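PDB 3HC1: uncharacterized HDOD domain protein from Geobacter sulfurreducens, which is of unknown function but binds two iron ions in an HD-type site, consistent with a metal-dependent phosphohydrolase of the HD superfamily. Local coordinates for residues His218-Val223 against Ala229-Val234. Numbering follows the deposited sequence.
Sequences HDIEAV and AIVAMV. With FE (Fe (III) ion), chain B.
Ile220 and Val223 reach from the loop that follows helix 208-216 onto Val231 and Ala232 of helix 229-243, and the side chains that meet are all apolar. With CG1 of Ile220 anti to its own backbone N (chi1 -172°), the CG1 branch is directed to the helix and lays its terminal CD1 between two neighbouring helix residues. Ile220 CD1 lies 3.6 Å from Val231 CG1 and 3.8 Å from Ala232 CB. The same methyl presses on the helix backbone, with Ile220 CD1 3.3 Å from Ala232 N and a tight 3.4 Å from Ala232 CA. Beside it, Val223 and Val231 meet tip to tip, Val223 CG2 at 3.8 Å from Val231 CG1, so that CG1 of Val231 is shared by both loop residues. All four side chains are buried, and Val231 also rests on Thr213 of helix 208-216, while Ser266 and Val269 of helix 266-273 border Ile220 and Ala232.

Hydrogen bonds shape the loop itself. Asp219 OD1 accepts from Glu221 N at 3.2 Å, from above the carboxylate plane, in an Asx turn that overlaps the start of the 3-10 segment 220-222, where Ala222 N also bonds to Asp219 O.

Metal coordination begins just upstream: His218 NE2 binds an iron at 2.2 Å, a site completed by a water, Asp153, His193, His217 and Glu249. The chemistry thus divides along one short loop: His218, near its start, serves the HD-domain metal centre, while Ile220 and Val223, two and five residues on, pack on the next helix, and between the two segments the contact rests on dispersion and burial.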
loop_
_atom_site.group_PDB
_atom_site.type_symbol
_atom_site.label_atom_id
_atom_site.label_comp_id
_atom_site.label_asym_id
_atom_site.label_seq_id
_atom_site.Cartn_x
_atom_site.Cartn_y
_atom_site.Cartn_z
ATOM N N HIS A 218 0.448 -11.616 1.613
ATOM C CA HIS A 218 0.100 -12.424 2.808
ATOM C C HIS A 218 0.960 -13.668 2.978
ATOM O O HIS A 218 0.800 -14.363 3.957
ATOM C CB HIS A 218 -1.416 -12.776 2.849
ATOM C CG HIS A 218 -2.285 -11.596 3.139
ATOM N ND1 HIS A 218 -2.419 -11.080 4.411
ATOM C CD2 HIS A 218 -3.061 -10.812 2.336
ATOM C CE1 HIS A 218 -3.188 -10.002 4.369
ATOM N NE2 HIS A 218 -3.626 -9.828 3.132
ATOM N N ASP A 219 1.889 -13.953 2.054
ATOM C CA ASP A 219 2.888 -14.993 2.287
ATOM C C ASP A 219 4.121 -14.790 1.433
ATOM O O ASP A 219 4.189 -15.266 0.306
ATOM C CB ASP A 219 2.334 -16.370 2.050
ATOM C CG ASP A 219 3.306 -17.485 2.498
ATOM O OD1 ASP A 219 4.360 -17.232 3.174
ATOM O OD2 ASP A 219 2.984 -18.613 2.145
ATOM N N ILE A 220 5.071 -14.055 1.988
ATOM C CA ILE A 220 6.330 -13.729 1.289
ATOM C C ILE A 220 7.040 -14.995 0.797
ATOM O O ILE A 220 7.712 -14.964 -0.220
ATOM C CB ILE A 220 7.226 -12.842 2.169
ATOM C CG1 ILE A 220 8.453 -12.324 1.390
ATOM C CG2 ILE A 220 7.651 -13.569 3.450
ATOM C CD1 ILE A 220 8.104 -11.608 0.063
ATOM N N GLU A 221 6.846 -16.119 1.493
ATOM C CA GLU A 221 7.540 -17.349 1.175
ATOM C C GLU A 221 7.071 -17.967 -0.123
ATOM O O GLU A 221 7.796 -18.796 -0.695
ATOM C CB GLU A 221 7.523 -18.342 2.362
ATOM C CG GLU A 221 8.126 -17.679 3.649
ATOM C CD GLU A 221 8.393 -18.634 4.790
ATOM O OE1 GLU A 221 7.429 -19.096 5.420
ATOM O OE2 GLU A 221 9.577 -18.896 5.066
ATOM N N ALA A 222 5.915 -17.536 -0.626
ATOM C CA ALA A 222 5.406 -17.931 -1.973
ATOM C C ALA A 222 6.038 -17.225 -3.199
ATOM O O ALA A 222 5.821 -17.667 -4.299
ATOM C CB ALA A 222 3.863 -17.735 -2.048
ATOM N N VAL A 223 6.744 -16.121 -3.034
ATOM C CA VAL A 223 7.251 -15.358 -4.175
ATOM C C VAL A 223 8.222 -16.325 -4.940
ATOM O O VAL A 223 9.115 -16.884 -4.338
ATOM C CB VAL A 223 7.903 -14.006 -3.749
ATOM C CG1 VAL A 223 8.411 -13.211 -4.950
ATOM C CG2 VAL A 223 6.887 -13.101 -3.012
ATOM N N ALA A 229 12.579 -8.031 -2.616
ATOM C CA ALA A 229 12.707 -6.988 -1.552
ATOM C C ALA A 229 11.438 -6.214 -1.387
ATOM O O ALA A 229 10.956 -6.106 -0.275
ATOM C CB ALA A 229 13.840 -6.026 -1.793
ATOM N N ILE A 230 10.834 -5.726 -2.469
ATOM C CA ILE A 230 9.642 -4.901 -2.325
ATOM C C ILE A 230 8.504 -5.673 -1.672
ATOM O O ILE A 230 7.892 -5.175 -0.750
ATOM C CB ILE A 230 9.189 -4.253 -3.676
ATOM C CG1 ILE A 230 10.285 -3.277 -4.200
ATOM C CG2 ILE A 230 7.887 -3.504 -3.467
ATOM C CD1 ILE A 230 10.110 -2.798 -5.639
ATOM N N VAL A 231 8.227 -6.879 -2.159
ATOM C CA VAL A 231 7.154 -7.690 -1.649
ATOM C C VAL A 231 7.420 -7.985 -0.167
ATOM O O VAL A 231 6.523 -7.862 0.670
ATOM C CB VAL A 231 6.999 -9.064 -2.352
ATOM C CG1 VAL A 231 5.676 -9.710 -1.835
ATOM C CG2 VAL A 231 7.000 -8.942 -3.875
ATOM N N ALA A 232 8.667 -8.365 0.143
ATOM C CA ALA A 232 9.056 -8.670 1.500
ATOM C C ALA A 232 8.799 -7.463 2.422
ATOM O O ALA A 232 8.251 -7.639 3.523
ATOM C CB ALA A 232 10.520 -9.129 1.532
HETATM N N MSE A 233 9.128 -6.248 1.934
HETATM C CA MSE A 233 8.923 -5.008 2.680
HETATM C C MSE A 233 7.463 -4.726 2.977
HETATM O O MSE A 233 7.080 -4.349 4.115
HETATM C CB MSE A 233 9.635 -3.796 1.961
HETATM C CG MSE A 233 11.169 -3.908 2.226
HETATM SE SE MSE A 233 12.074 -2.745 1.019
HETATM C CE MSE A 233 13.737 -3.750 1.177
ATOM N N VAL A 234 6.643 -4.906 1.959
ATOM C CA VAL A 234 5.194 -4.623 2.083
ATOM C C VAL A 234 4.538 -5.727 2.898
ATOM O O VAL A 234 3.638 -5.430 3.718
ATOM C CB VAL A 234 4.545 -4.462 0.690
ATOM C CG1 VAL A 234 2.931 -4.479 0.737
ATOM C CG2 VAL A 234 5.120 -3.204 -0.049
HETATM FE FE FE B . -4.103 -7.826 2.372
HETATM O O HOH W 1 -2.803 -7.042 3.501
#